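Local coordinates for Sys-1 protein (PDB 3C2G) that serves as a beta-catenin of Caenorhabditis elegans, binding the TCF factor POP-1 directly and activating or repressing target genes in the Wnt asymmetry pathway, at residues 234-237 and 238-242; 258-261 and 262-266. All coordinates share one frame; numbering follows the deposited sequence.

Two successive helices of the armadillo domain supply the two contacts: contact 1 is the C-terminal end of helix 224-239 with the turn after it, contact 2 the middle of helix 251-270. Their centres are about 14 Å apart, and they meet where Ser-235 and Ile-239 pack on Val-259 and Ile-260. Contact 1 is the more superficial, with two of its seven touching residues buried against four of eight in contact 2. Chemistry follows place: in contact 1 the i to i+4 bonding breaks down into shared and weak bonds beside a tyrosine-alanine CH-pi contact, whereas contact 2 keeps regular helical bonds and lays isoleucine against phenylalanine in the interior.

Contact 1. Residues 234-237 and 238-242; sequences GSYR and LIAGQ
Leu-238 opens the second half of this helix end by giving its N-H to Ser-235 O at 3.0 Å, an i to i+3 bond, and adds only a weak, long bond to Gly-234 O. The donor stands well above the carbonyl plane of Ser-235, 64° out of it, where no lone pair is addressed. With CG beside its own backbone N, Leu-238 lays CG and CD1 along the Gly-234 carbonyl, CG at 3.6 Å from Gly-234 O.

Ile-239 N supplies the second grip on Ser-235 O, approaching nearly head-on to the carbonyl; its further bond to Tyr-236 O is weak. Its CG1 sits between the backbone N and the carbonyl carbon (chi1 69°), a placement that brings the branch within 3.5 Å of both Ser-235 O and Tyr-236 O. CG2 also lies against Ser-235 O, which takes two N-H groups and has both Ile-239 branches close by.

Ala-240 N bonds weakly to Tyr-236 O. Its CB rests over one face of the Tyr-236 ring, displaced toward the rim and closest to CZ at 3.8 Å, a CH-pi contact. Tyr-236 reaches it because CG is anti to the backbone N (chi1 178°), which swings the ring along the helix toward its C-terminal end.

Gln-242 N then bonds to Ile-239 O at 2.8 Å, closing a type I beta turn from Ile-239 to Gln-242.

Ser-235 OG turns back to Val-231 O within its own helix. In the armadillo domain this C-terminal end of helix 224-239 packs between its neighbours: Ser-235 and Ile-239 face helix 251-270, the tyrosine ring meets Thr-291 and Val-292 of helix 285-292, and Leu-238 lies on the loop residues His-182 and Pro-183.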
ATOM      1  N   GLY A 234      -4.236 -16.778 -16.239  1.00 28.32           N
ATOM      2  CA  GLY A 234      -3.496 -17.765 -17.003  1.00 27.39           C
ATOM      3  C   GLY A 234      -2.436 -18.487 -16.187  1.00 26.91           C
ATOM      4  O   GLY A 234      -2.320 -19.703 -16.269  1.00 27.93           O
ATOM      5  N   SER A 235      -1.668 -17.756 -15.391  1.00 26.05           N
ATOM      6  CA  SER A 235      -0.677 -18.396 -14.531  1.00 26.98           C
ATOM      7  C   SER A 235      -1.360 -19.214 -13.445  1.00 27.10           C
ATOM      8  O   SER A 235      -0.944 -20.350 -13.162  1.00 26.83           O
ATOM      9  CB  SER A 235       0.277 -17.377 -13.895  1.00 27.68           C
ATOM     10  OG  SER A 235       0.900 -16.541 -14.860  1.00 28.69           O
ATOM     11  N   TYR A 236      -2.411 -18.653 -12.843  1.00 27.28           N
ATOM     12  CA  TYR A 236      -3.129 -19.383 -11.808  1.00 27.26           C
ATOM     13  C   TYR A 236      -3.638 -20.707 -12.367  1.00 27.90           C
ATOM     14  O   TYR A 236      -3.495 -21.751 -11.743  1.00 27.17           O
ATOM     15  CB  TYR A 236      -4.281 -18.583 -11.191  1.00 26.60           C
ATOM     16  CG  TYR A 236      -5.008 -19.419 -10.176  1.00 24.81           C
ATOM     17  CD1 TYR A 236      -4.416 -19.724  -8.945  1.00 25.26           C
ATOM     18  CD2 TYR A 236      -6.248 -19.972 -10.466  1.00 23.09           C
ATOM     19  CE1 TYR A 236      -5.054 -20.539  -8.022  1.00 23.84           C
ATOM     20  CE2 TYR A 236      -6.902 -20.771  -9.551  1.00 24.22           C
ATOM     21  CZ  TYR A 236      -6.301 -21.051  -8.330  1.00 26.05           C
ATOM     22  OH  TYR A 236      -6.959 -21.853  -7.420  1.00 29.19           O
ATOM     23  N   ARG A 237      -4.198 -20.662 -13.563  1.00 28.78           N
ATOM     24  CA  ARG A 237      -4.722 -21.860 -14.167  1.00 31.47           C
ATOM     25  C   ARG A 237      -3.692 -22.976 -14.254  1.00 31.50           C
ATOM     26  O   ARG A 237      -4.045 -24.139 -14.133  1.00 31.95           O
ATOM     27  CB  ARG A 237      -5.295 -21.563 -15.547  1.00 32.73           C
ATOM     28  CG  ARG A 237      -6.721 -21.053 -15.498  1.00 37.20           C
ATOM     29  CD  ARG A 237      -7.263 -20.815 -16.877  1.00 43.06           C
ATOM     30  NE  ARG A 237      -8.706 -21.032 -16.886  1.00 50.73           N
ATOM     31  CZ  ARG A 237      -9.453 -21.120 -17.985  1.00 52.96           C
ATOM     32  NH1 ARG A 237      -8.899 -21.001 -19.190  1.00 54.51           N
ATOM     33  NH2 ARG A 237     -10.759 -21.327 -17.873  1.00 54.80           N
ATOM     34  N   LEU A 238      -2.425 -22.621 -14.451  1.00 31.61           N
ATOM     35  CA  LEU A 238      -1.392 -23.624 -14.678  1.00 31.52           C
ATOM     36  C   LEU A 238      -0.784 -24.148 -13.390  1.00 31.77           C
ATOM     37  O   LEU A 238      -0.255 -25.259 -13.357  1.00 32.12           O
ATOM     38  CB  LEU A 238      -0.296 -23.075 -15.587  1.00 31.49           C
ATOM     39  CG  LEU A 238      -0.703 -22.827 -17.044  1.00 30.96           C
ATOM     40  CD1 LEU A 238       0.316 -21.898 -17.713  1.00 30.93           C
ATOM     41  CD2 LEU A 238      -0.863 -24.118 -17.826  1.00 24.97           C
ATOM     42  N   ILE A 239      -0.854 -23.350 -12.333  1.00 31.81           N
ATOM     43  CA  ILE A 239      -0.305 -23.765 -11.053  1.00 31.92           C
ATOM     44  C   ILE A 239      -1.365 -24.375 -10.134  1.00 33.79           C
ATOM     45  O   ILE A 239      -1.024 -25.060  -9.165  1.00 33.98           O
ATOM     46  CB  ILE A 239       0.434 -22.613 -10.330  1.00 31.00           C
ATOM     47  CG1 ILE A 239      -0.523 -21.535  -9.845  1.00 29.54           C
ATOM     48  CG2 ILE A 239       1.511 -22.016 -11.218  1.00 31.23           C
ATOM     49  CD1 ILE A 239       0.079 -20.635  -8.798  1.00 26.68           C
ATOM     50  N   ALA A 240      -2.639 -24.151 -10.468  1.00 35.48           N
ATOM     51  CA  ALA A 240      -3.758 -24.404  -9.560  1.00 37.30           C
ATOM     52  C   ALA A 240      -3.745 -25.799  -8.946  1.00 39.52           C
ATOM     53  O   ALA A 240      -3.839 -25.940  -7.718  1.00 40.57           O
ATOM     54  CB  ALA A 240      -5.083 -24.128 -10.237  1.00 36.04           C
ATOM     55  N   GLY A 241      -3.618 -26.821  -9.781  1.00 40.92           N
ATOM     56  CA  GLY A 241      -3.566 -28.183  -9.265  1.00 44.56           C
ATOM     57  C   GLY A 241      -2.209 -28.634  -8.718  1.00 46.80           C
ATOM     58  O   GLY A 241      -2.123 -29.693  -8.092  1.00 48.15           O
ATOM     59  N   GLN A 242      -1.155 -27.844  -8.942  1.00 47.21           N
ATOM     60  CA  GLN A 242       0.208 -28.241  -8.570  1.00 47.89           C
ATOM     61  C   GLN A 242       0.440 -28.281  -7.066  1.00 48.02           C
ATOM     62  O   GLN A 242       0.130 -27.329  -6.346  1.00 48.22           O
ATOM     63  CB  GLN A 242       1.238 -27.308  -9.204  1.00 48.02           C
ATOM     64  CG  GLN A 242       1.207 -27.276 -10.720  1.00 50.49           C
ATOM     65  CD  GLN A 242       2.377 -27.995 -11.334  1.00 53.91           C
ATOM     66  OE1 GLN A 242       2.606 -29.178 -11.072  1.00 55.34           O
ATOM     67  NE2 GLN A 242       3.138 -27.277 -12.161  1.00 55.41           N
TER

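Contact 2. Residues 258-261 and 262-266; sequences QVII and RTFDL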
ATOM      1  N   GLN A 258       6.177 -16.490  -9.275  1.00 29.21           N
ATOM      2  CA  GLN A 258       6.909 -15.226  -9.356  1.00 28.69           C
ATOM      3  C   GLN A 258       6.270 -14.297 -10.397  1.00 27.06           C
ATOM      4  O   GLN A 258       6.175 -13.098 -10.171  1.00 27.42           O
ATOM      5  CB  GLN A 258       8.394 -15.493  -9.641  1.00 28.95           C
ATOM      6  CG  GLN A 258       9.384 -14.591  -8.877  1.00 35.08           C
ATOM      7  CD  GLN A 258       9.264 -14.657  -7.335  1.00 42.17           C
ATOM      8  OE1 GLN A 258       9.055 -15.727  -6.741  1.00 46.13           O
ATOM      9  NE2 GLN A 258       9.412 -13.499  -6.688  1.00 42.16           N
ATOM     10  N   VAL A 259       5.810 -14.850 -11.514  1.00 25.89           N
ATOM     11  CA  VAL A 259       5.075 -14.067 -12.496  1.00 26.71           C
ATOM     12  C   VAL A 259       3.804 -13.433 -11.885  1.00 27.08           C
ATOM     13  O   VAL A 259       3.487 -12.274 -12.152  1.00 27.05           O
ATOM     14  CB  VAL A 259       4.696 -14.905 -13.734  1.00 27.06           C
ATOM     15  CG1 VAL A 259       3.594 -14.205 -14.548  1.00 27.74           C
ATOM     16  CG2 VAL A 259       5.912 -15.155 -14.602  1.00 26.81           C
ATOM     17  N   ILE A 260       3.090 -14.192 -11.055  1.00 26.64           N
ATOM     18  CA  ILE A 260       1.885 -13.686 -10.397  1.00 25.72           C
ATOM     19  C   ILE A 260       2.213 -12.562  -9.393  1.00 25.81           C
ATOM     20  O   ILE A 260       1.518 -11.544  -9.327  1.00 26.32           O
ATOM     21  CB  ILE A 260       1.136 -14.833  -9.696  1.00 25.23           C
ATOM     22  CG1 ILE A 260       0.511 -15.761 -10.726  1.00 22.21           C
ATOM     23  CG2 ILE A 260       0.096 -14.297  -8.699  1.00 24.71           C
ATOM     24  CD1 ILE A 260       0.312 -17.159 -10.196  1.00 25.62           C
ATOM     25  N   ILE A 261       3.263 -12.765  -8.612  1.00 25.40           N
ATOM     26  CA  ILE A 261       3.696 -11.795  -7.619  1.00 26.10           C
ATOM     27  C   ILE A 261       4.142 -10.476  -8.251  1.00 27.86           C
ATOM     28  O   ILE A 261       3.774  -9.405  -7.785  1.00 29.71           O
ATOM     29  CB  ILE A 261       4.797 -12.387  -6.703  1.00 25.70           C
ATOM     30  CG1 ILE A 261       4.196 -13.507  -5.836  1.00 25.98           C
ATOM     31  CG2 ILE A 261       5.436 -11.303  -5.854  1.00 22.79           C
ATOM     32  CD1 ILE A 261       5.182 -14.281  -4.973  1.00 25.11           C
ATOM     33  N   ARG A 262       4.906 -10.546  -9.325  1.00 28.64           N
ATOM     34  CA  ARG A 262       5.324  -9.334 -10.010  1.00 29.92           C
ATOM     35  C   ARG A 262       4.163  -8.645 -10.736  1.00 28.47           C
ATOM     36  O   ARG A 262       4.178  -7.432 -10.928  1.00 28.88           O
ATOM     37  CB  ARG A 262       6.486  -9.625 -10.971  1.00 29.51           C
ATOM     38  CG  ARG A 262       7.815  -9.986 -10.263  1.00 31.66           C
ATOM     39  CD  ARG A 262       8.892 -10.307 -11.310  1.00 33.90           C
ATOM     40  NE  ARG A 262      10.154 -10.791 -10.746  1.00 42.57           N
ATOM     41  CZ  ARG A 262      11.302 -10.115 -10.760  1.00 44.41           C
ATOM     42  NH1 ARG A 262      11.369  -8.906 -11.315  1.00 46.66           N
ATOM     43  NH2 ARG A 262      12.390 -10.654 -10.223  1.00 43.51           N
ATOM     44  N   THR A 263       3.165  -9.414 -11.150  1.00 27.03           N
ATOM     45  CA  THR A 263       1.956  -8.819 -11.707  1.00 27.04           C
ATOM     46  C   THR A 263       1.168  -8.068 -10.630  1.00 27.56           C
ATOM     47  O   THR A 263       0.665  -6.984 -10.897  1.00 27.58           O
ATOM     48  CB  THR A 263       1.086  -9.868 -12.374  1.00 27.29           C
ATOM     49  OG1 THR A 263       1.814 -10.439 -13.467  1.00 28.65           O
ATOM     50  CG2 THR A 263      -0.203  -9.263 -12.895  1.00 26.38           C
ATOM     51  N   PHE A 264       1.089  -8.624  -9.420  1.00 26.89           N
ATOM     52  CA  PHE A 264       0.476  -7.911  -8.308  1.00 28.11           C
ATOM     53  C   PHE A 264       1.243  -6.618  -8.034  1.00 29.44           C
ATOM     54  O   PHE A 264       0.643  -5.555  -7.885  1.00 30.85           O
ATOM     55  CB  PHE A 264       0.426  -8.765  -7.020  1.00 27.65           C
ATOM     56  CG  PHE A 264      -0.593  -9.897  -7.037  1.00 24.84           C
ATOM     57  CD1 PHE A 264      -1.778  -9.801  -7.756  1.00 23.87           C
ATOM     58  CD2 PHE A 264      -0.365 -11.054  -6.282  1.00 25.24           C
ATOM     59  CE1 PHE A 264      -2.717 -10.845  -7.733  1.00 24.97           C
ATOM     60  CE2 PHE A 264      -1.295 -12.102  -6.250  1.00 22.98           C
ATOM     61  CZ  PHE A 264      -2.472 -11.998  -6.975  1.00 24.86           C
ATOM     62  N   ASP A 265       2.566  -6.711  -7.964  1.00 31.02           N
ATOM     63  CA  ASP A 265       3.424  -5.549  -7.713  1.00 32.06           C
ATOM     64  C   ASP A 265       3.260  -4.465  -8.784  1.00 30.67           C
ATOM     65  O   ASP A 265       3.157  -3.291  -8.458  1.00 30.99           O
ATOM     66  CB  ASP A 265       4.892  -5.982  -7.609  1.00 34.23           C
ATOM     67  CG  ASP A 265       5.835  -4.817  -7.285  1.00 40.40           C
ATOM     68  OD1 ASP A 265       5.646  -4.148  -6.239  1.00 47.50           O
ATOM     69  OD2 ASP A 265       6.770  -4.565  -8.080  1.00 45.16           O
ATOM     70  N   LEU A 266       3.213  -4.860 -10.057  1.00 29.01           N
ATOM     71  CA  LEU A 266       3.057  -3.899 -11.152  1.00 27.87           C
ATOM     72  C   LEU A 266       1.673  -3.199 -11.124  1.00 27.13           C
ATOM     73  O   LEU A 266       1.595  -1.960 -11.184  1.00 27.33           O
ATOM     74  CB  LEU A 266       3.351  -4.552 -12.506  1.00 26.70           C
ATOM     75  CG  LEU A 266       3.341  -3.666 -13.754  1.00 29.23           C
ATOM     76  CD1 LEU A 266       4.226  -2.421 -13.611  1.00 29.07           C
ATOM     77  CD2 LEU A 266       3.724  -4.464 -15.012  1.00 28.66           C
TER
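Chi1 of -70° at Ile-260 sets CG2 anti to the backbone N, and chi1 of -73° at Phe-264 places CG beside its own N; the two side chains lie side by side, pointing the same way, with Ile-260 CG2 against Phe-264 CE2 at 3.6 Å and CZ slightly farther. Ile-260 O takes the N-H of Phe-264 at 3.0 Å and also lies over one ring face, offset toward the rim.

This is the interior face of an armadillo-domain helix: Phe-264 packs among Met-232, Ile-289, Val-292, Ala-303 and Leu-307 of three neighbouring helices. Replacing the phenylalanine by an alanine is likely to leave a gap between these helices and Ile-260 CG2 without its aromatic neighbour.

On another side of the helix Val-259 O accepts twice, from Thr-263 N at 3.0 Å and Thr-263 OG1 at 2.8 Å, the donors arriving from opposite faces of the carbonyl plane. Arg-262 N bonds to Gln-258 O with an N-H...O angle of 167°, while Gln-258 CG lies at the guanidinium edge. Asp-265 carries its carboxylate to a salt bridge with Arg-195.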